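PDB 2BJR: MFP2B from Ascaris suum, which binds zinc and probably promotes the polymerisation of major sperm protein that drives the amoeboid crawling of nematode sperm. Local coordinates for residues Ala109-Ser123 and Ala156-Lys168. Residues are numbered along the deposited sequence; the frame is centred on the assembly and turned at random.
Sequences AEMLRCGDSFPILWS and ALANMLIIARELK. With SO4 (sulfate ion), chain E.
Met160 lays its terminal methyl over one face of the Trp122 indole, CE standing 3.6 Å from the centroid of the five-membered ring and almost on its normal, a CH-pi contact. The extended chain of Met160 (chi2 -167°, chi3 -171°) carries CE that far, and the selenium of this selenomethionine follows obliquely. A long, flexible, unbranched residue suits this flat partner. At its edge, the Trp122 NE1 N-H points to a sulfate ion, probably from the crystallisation liquor.

Beside this pair Leu121 and Leu161 exchange two nearly straight backbone bonds, Leu121 N to Leu161 O being 2.8 Å, in a single antiparallel bridge. Tight apolar packing continues further along: Ile162 CG2 meets the edge of the Phe118 ring, 3.9 Å from CE1, and Leu112 CD2 lies 3.6 Å from Ile163 CD1, the two side chains running side by side. Between the two bridged regions water supplements the bonding: Leu112 N still donates to Ile163 O, one water donates to that oxygen and to Leu112 O, and another donates to Pro119 O and accepts from Ile163 N.

Toward solvent the contact ends in a salt bridge between exposed Glu110 and buried Arg165, opposite each other in a hydrogen-bonded pair, with NE 2.8 Å from OE1 and carboxylate and guanidinium nearly coplanar; a bend at chi3 (53°) turns the arginine back to its partner. Asp9 holds Arg165 NH1, while exposed Leu167 rests CD1 against the Glu110 carboxylate. On the other face Met111 CE packs 3.6 Å from the small Ala164 CB.

Strand 161-166 thus lies between strands 92-97 and 110-111, with helix 101-106 against Met111 and Ile162, and through Leu121 it meets strand 117-122, which pairs in turn with strand 130-135.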
loop_
_atom_site.group_PDB
_atom_site.type_symbol
_atom_site.label_atom_id
_atom_site.label_comp_id
_atom_site.label_asym_id
_atom_site.label_seq_id
_atom_site.Cartn_x
_atom_site.Cartn_y
_atom_site.Cartn_z
ATOM N N ALA A 109 10.246 -24.777 1.156
ATOM C CA ALA A 109 9.740 -23.561 1.785
ATOM C C ALA A 109 9.225 -23.850 3.223
ATOM O O ALA A 109 8.827 -24.971 3.511
ATOM C CB ALA A 109 8.623 -22.990 0.938
ATOM N N GLU A 110 9.312 -22.871 4.112
ATOM C CA GLU A 110 8.678 -22.912 5.459
ATOM C C GLU A 110 7.465 -22.009 5.479
ATOM O O GLU A 110 7.575 -20.873 5.054
ATOM C CB GLU A 110 9.591 -22.311 6.521
ATOM C CG GLU A 110 10.819 -23.112 6.836
ATOM C CD GLU A 110 11.759 -22.423 7.790
ATOM O OE1 GLU A 110 11.598 -21.228 8.087
ATOM O OE2 GLU A 110 12.718 -23.099 8.224
HETATM N N MSE A 111 6.346 -22.465 6.011
HETATM C CA MSE A 111 5.131 -21.655 6.029
HETATM C C MSE A 111 5.234 -20.691 7.162
HETATM O O MSE A 111 5.647 -21.060 8.276
HETATM C CB MSE A 111 3.878 -22.513 6.181
HETATM C CG MSE A 111 3.561 -23.476 5.094
HETATM SE SE MSE A 111 3.512 -22.703 3.239
HETATM C CE MSE A 111 5.330 -23.128 2.694
ATOM N N LEU A 112 4.883 -19.444 6.913
ATOM C CA LEU A 112 4.839 -18.509 7.986
ATOM C C LEU A 112 3.735 -18.939 8.957
ATOM O O LEU A 112 2.613 -19.260 8.561
ATOM C CB LEU A 112 4.590 -17.127 7.492
ATOM C CG LEU A 112 4.320 -16.058 8.545
ATOM C CD1 LEU A 112 5.636 -15.651 9.136
ATOM C CD2 LEU A 112 3.615 -14.829 7.950
ATOM N N ARG A 113 4.081 -18.938 10.235
ATOM C CA ARG A 113 3.096 -19.276 11.269
ATOM C C ARG A 113 3.525 -18.729 12.614
ATOM O O ARG A 113 4.719 -18.458 12.829
ATOM C CB ARG A 113 2.914 -20.776 11.368
ATOM C CG ARG A 113 4.165 -21.481 11.857
ATOM C CD ARG A 113 4.071 -22.975 11.734
ATOM N NE ARG A 113 3.039 -23.499 12.636
ATOM C CZ ARG A 113 2.656 -24.755 12.664
ATOM N NH1 ARG A 113 3.192 -25.625 11.817
ATOM N NH2 ARG A 113 1.716 -25.157 13.511
ATOM N N CYS A 114 2.551 -18.558 13.501
ATOM C CA CYS A 114 2.790 -18.324 14.940
ATOM C C CYS A 114 1.949 -19.320 15.682
ATOM O O CYS A 114 0.733 -19.270 15.651
ATOM C CB CYS A 114 2.463 -16.901 15.362
ATOM S SG CYS A 114 3.307 -15.613 14.424
ATOM N N GLY A 115 2.593 -20.314 16.264
ATOM C CA GLY A 115 1.850 -21.387 16.905
ATOM C C GLY A 115 0.960 -22.066 15.889
ATOM O O GLY A 115 1.390 -22.452 14.797
ATOM N N ASP A 116 -0.312 -22.149 16.171
ATOM C CA ASP A 116 -1.203 -22.819 15.236
ATOM C C ASP A 116 -1.901 -21.833 14.266
ATOM O O ASP A 116 -2.712 -22.254 13.486
ATOM C CB ASP A 116 -2.279 -23.604 15.983
ATOM C CG ASP A 116 -1.782 -24.966 16.513
ATOM O OD1 ASP A 116 -0.843 -25.570 15.966
ATOM O OD2 ASP A 116 -2.377 -25.519 17.440
ATOM N N SER A 117 -1.549 -20.558 14.313
ATOM C CA SER A 117 -2.239 -19.560 13.498
ATOM C C SER A 117 -1.340 -19.186 12.331
ATOM O O SER A 117 -0.121 -18.989 12.498
ATOM C CB SER A 117 -2.577 -18.362 14.328
ATOM O OG SER A 117 -2.989 -17.245 13.550
ATOM N N PHE A 118 -1.941 -19.071 11.152
ATOM C CA PHE A 118 -1.238 -18.434 10.057
ATOM C C PHE A 118 -2.117 -17.467 9.288
ATOM O O PHE A 118 -3.326 -17.698 9.151
ATOM C CB PHE A 118 -0.650 -19.415 9.119
ATOM C CG PHE A 118 -1.571 -20.420 8.608
ATOM C CD1 PHE A 118 -2.067 -20.338 7.316
ATOM C CD2 PHE A 118 -1.848 -21.558 9.352
ATOM C CE1 PHE A 118 -2.892 -21.340 6.810
ATOM C CE2 PHE A 118 -2.680 -22.546 8.853
ATOM C CZ PHE A 118 -3.189 -22.455 7.596
ATOM N N PRO A 119 -1.531 -16.391 8.812
ATOM C CA PRO A 119 -2.300 -15.455 7.978
ATOM C C PRO A 119 -2.864 -16.105 6.736
ATOM O O PRO A 119 -2.201 -16.979 6.129
ATOM C CB PRO A 119 -1.275 -14.389 7.624
ATOM C CG PRO A 119 -0.241 -14.484 8.701
ATOM C CD PRO A 119 -0.142 -15.931 9.038
ATOM N N ILE A 120 -4.075 -15.698 6.350
ATOM C CA ILE A 120 -4.704 -16.158 5.126
ATOM C C ILE A 120 -5.455 -14.982 4.486
ATOM O O ILE A 120 -6.203 -14.254 5.157
ATOM C CB ILE A 120 -5.555 -17.404 5.367
ATOM C CG1 ILE A 120 -6.046 -17.995 4.058
ATOM C CG2 ILE A 120 -6.702 -17.156 6.329
ATOM C CD1 ILE A 120 -6.617 -19.424 4.252
ATOM N N LEU A 121 -5.170 -14.773 3.210
ATOM C CA LEU A 121 -5.782 -13.704 2.424
ATOM C C LEU A 121 -6.821 -14.247 1.469
ATOM O O LEU A 121 -6.530 -14.988 0.552
ATOM C CB LEU A 121 -4.694 -12.950 1.666
ATOM C CG LEU A 121 -5.222 -11.773 0.856
ATOM C CD1 LEU A 121 -5.774 -10.643 1.712
ATOM C CD2 LEU A 121 -4.083 -11.270 0.007
ATOM N N TRP A 122 -8.057 -13.844 1.702
ATOM C CA TRP A 122 -9.178 -14.117 0.831
ATOM C C TRP A 122 -9.172 -13.053 -0.264
ATOM O O TRP A 122 -9.926 -12.116 -0.234
ATOM C CB TRP A 122 -10.468 -14.096 1.649
ATOM C CG TRP A 122 -11.723 -14.568 0.982
ATOM C CD1 TRP A 122 -11.889 -15.001 -0.312
ATOM C CD2 TRP A 122 -13.004 -14.644 1.593
ATOM N NE1 TRP A 122 -13.208 -15.300 -0.546
ATOM C CE2 TRP A 122 -13.914 -15.109 0.616
ATOM C CE3 TRP A 122 -13.483 -14.352 2.875
ATOM C CZ2 TRP A 122 -15.279 -15.287 0.888
ATOM C CZ3 TRP A 122 -14.814 -14.525 3.140
ATOM C CH2 TRP A 122 -15.700 -15.009 2.162
ATOM N N SER A 123 -8.289 -13.243 -1.226
ATOM C CA SER A 123 -7.967 -12.246 -2.225
ATOM C C SER A 123 -9.147 -11.919 -3.150
ATOM O O SER A 123 -9.307 -10.765 -3.582
ATOM C CB SER A 123 -6.750 -12.725 -3.082
ATOM O OG SER A 123 -6.756 -14.165 -3.301
ATOM N N ALA A 156 -13.330 -24.048 -0.213
ATOM C CA ALA A 156 -13.397 -22.597 -0.402
ATOM C C ALA A 156 -12.081 -21.882 -0.054
ATOM O O ALA A 156 -11.822 -20.754 -0.525
ATOM C CB ALA A 156 -14.576 -22.009 0.410
ATOM N N LEU A 157 -11.214 -22.561 0.710
ATOM C CA LEU A 157 -9.868 -22.066 1.012
ATOM C C LEU A 157 -8.852 -22.179 -0.134
ATOM O O LEU A 157 -7.819 -21.552 -0.090
ATOM C CB LEU A 157 -9.294 -22.845 2.213
ATOM C CG LEU A 157 -10.189 -22.803 3.450
ATOM C CD1 LEU A 157 -9.419 -23.458 4.591
ATOM C CD2 LEU A 157 -10.570 -21.366 3.817
ATOM N N ALA A 158 -9.139 -23.006 -1.149
ATOM C CA ALA A 158 -8.115 -23.486 -2.094
ATOM C C ALA A 158 -7.262 -22.417 -2.763
ATOM O O ALA A 158 -6.038 -22.547 -2.892
ATOM C CB ALA A 158 -8.787 -24.375 -3.170
ATOM N N ASN A 159 -7.916 -21.349 -3.180
ATOM C CA ASN A 159 -7.257 -20.261 -3.913
ATOM C C ASN A 159 -6.925 -19.058 -3.037
ATOM O O ASN A 159 -6.388 -18.062 -3.528
ATOM C CB ASN A 159 -8.145 -19.789 -5.052
ATOM C CG ASN A 159 -8.544 -20.914 -6.014
ATOM O OD1 ASN A 159 -9.703 -20.960 -6.474
ATOM N ND2 ASN A 159 -7.626 -21.816 -6.287
HETATM N N MSE A 160 -7.234 -19.121 -1.750
HETATM C CA MSE A 160 -6.782 -18.067 -0.830
HETATM C C MSE A 160 -5.263 -18.155 -0.716
HETATM O O MSE A 160 -4.665 -19.195 -1.001
HETATM C CB MSE A 160 -7.463 -18.238 0.541
HETATM C CG MSE A 160 -8.926 -18.117 0.440
HETATM SE SE MSE A 160 -9.740 -17.928 2.181
HETATM C CE MSE A 160 -11.622 -18.115 1.653
ATOM N N LEU A 161 -4.632 -17.069 -0.303
ATOM C CA LEU A 161 -3.187 -16.958 -0.307
ATOM C C LEU A 161 -2.632 -16.964 1.128
ATOM O O LEU A 161 -3.157 -16.303 1.998
ATOM C CB LEU A 161 -2.774 -15.678 -1.016
ATOM C CG LEU A 161 -3.356 -15.451 -2.409
ATOM C CD1 LEU A 161 -2.849 -14.116 -2.938
ATOM C CD2 LEU A 161 -2.952 -16.579 -3.299
ATOM N N ILE A 162 -1.525 -17.672 1.319
ATOM C CA ILE A 162 -0.750 -17.707 2.566
ATOM C C ILE A 162 0.701 -17.388 2.249
ATOM O O ILE A 162 1.105 -17.425 1.063
ATOM C CB ILE A 162 -0.898 -19.077 3.254
ATOM C CG1 ILE A 162 -0.349 -20.216 2.381
ATOM C CG2 ILE A 162 -2.341 -19.322 3.519
ATOM C CD1 ILE A 162 -0.182 -21.584 3.083
ATOM N N ILE A 163 1.453 -16.994 3.275
ATOM C CA ILE A 163 2.859 -16.609 3.116
ATOM C C ILE A 163 3.803 -17.800 3.316
ATOM O O ILE A 163 3.739 -18.488 4.364
ATOM C CB ILE A 163 3.225 -15.504 4.097
ATOM C CG1 ILE A 163 2.419 -14.233 3.804
ATOM C CG2 ILE A 163 4.685 -15.207 4.053
ATOM C CD1 ILE A 163 2.470 -13.204 4.927
ATOM N N ALA A 164 4.686 -18.014 2.336
ATOM C CA ALA A 164 5.824 -18.950 2.474
ATOM C C ALA A 164 7.108 -18.163 2.657
ATOM O O ALA A 164 7.318 -17.106 2.037
ATOM C CB ALA A 164 5.928 -19.846 1.225
ATOM N N ARG A 165 7.968 -18.637 3.553
ATOM C CA ARG A 165 9.341 -18.202 3.626
ATOM C C ARG A 165 10.169 -19.014 2.621
ATOM O O ARG A 165 10.211 -20.255 2.687
ATOM C CB ARG A 165 9.907 -18.409 5.051
ATOM C CG ARG A 165 9.265 -17.611 6.153
ATOM C CD ARG A 165 9.368 -18.269 7.553
ATOM N NE ARG A 165 10.761 -18.613 7.901
ATOM C CZ ARG A 165 11.660 -17.790 8.375
ATOM N NH1 ARG A 165 11.384 -16.517 8.614
ATOM N NH2 ARG A 165 12.905 -18.246 8.624
ATOM N N GLU A 166 10.815 -18.308 1.698
ATOM C CA GLU A 166 11.674 -18.917 0.698
ATOM C C GLU A 166 13.089 -18.783 1.212
ATOM O O GLU A 166 13.576 -17.678 1.445
ATOM C CB GLU A 166 11.543 -18.188 -0.640
ATOM C CG GLU A 166 10.161 -18.225 -1.220
ATOM C CD GLU A 166 9.865 -19.431 -2.082
ATOM O OE1 GLU A 166 10.741 -20.305 -2.260
ATOM O OE2 GLU A 166 8.727 -19.507 -2.572
ATOM N N LEU A 167 13.750 -19.924 1.358
ATOM C CA LEU A 167 15.044 -20.006 2.012
ATOM C C LEU A 167 16.219 -20.023 1.023
ATOM O O LEU A 167 17.374 -19.913 1.448
ATOM C CB LEU A 167 15.081 -21.242 2.917
ATOM C CG LEU A 167 14.007 -21.225 4.020
ATOM C CD1 LEU A 167 14.186 -22.391 5.007
ATOM C CD2 LEU A 167 14.038 -19.898 4.745
ATOM N N LYS A 168 15.925 -20.099 -0.274
ATOM C CA LYS A 168 16.979 -20.040 -1.308
ATOM C C LYS A 168 16.768 -18.898 -2.316
ATOM O O LYS A 168 15.642 -18.600 -2.744
ATOM C CB LYS A 168 17.157 -21.392 -2.028
ATOM C CG LYS A 168 15.886 -22.030 -2.604
ATOM C CD LYS A 168 15.928 -23.577 -2.623
ATOM C CE LYS A 168 14.482 -24.177 -2.683
ATOM N NZ LYS A 168 14.306 -25.343 -3.653
HETATM S S SO4 E . -15.351 -16.422 -3.463
HETATM O O1 SO4 E . -13.939 -16.740 -3.218
HETATM O O2 SO4 E . -15.715 -15.362 -2.547
HETATM O O3 SO4 E . -15.454 -16.016 -4.883
HETATM O O4 SO4 E . -16.137 -17.611 -3.241
HETATM O O HOH W 1 14.415 -21.181 8.818
HETATM O O HOH W 2 1.627 -19.502 5.993
HETATM O O HOH W 3 0.440 -17.094 5.915
#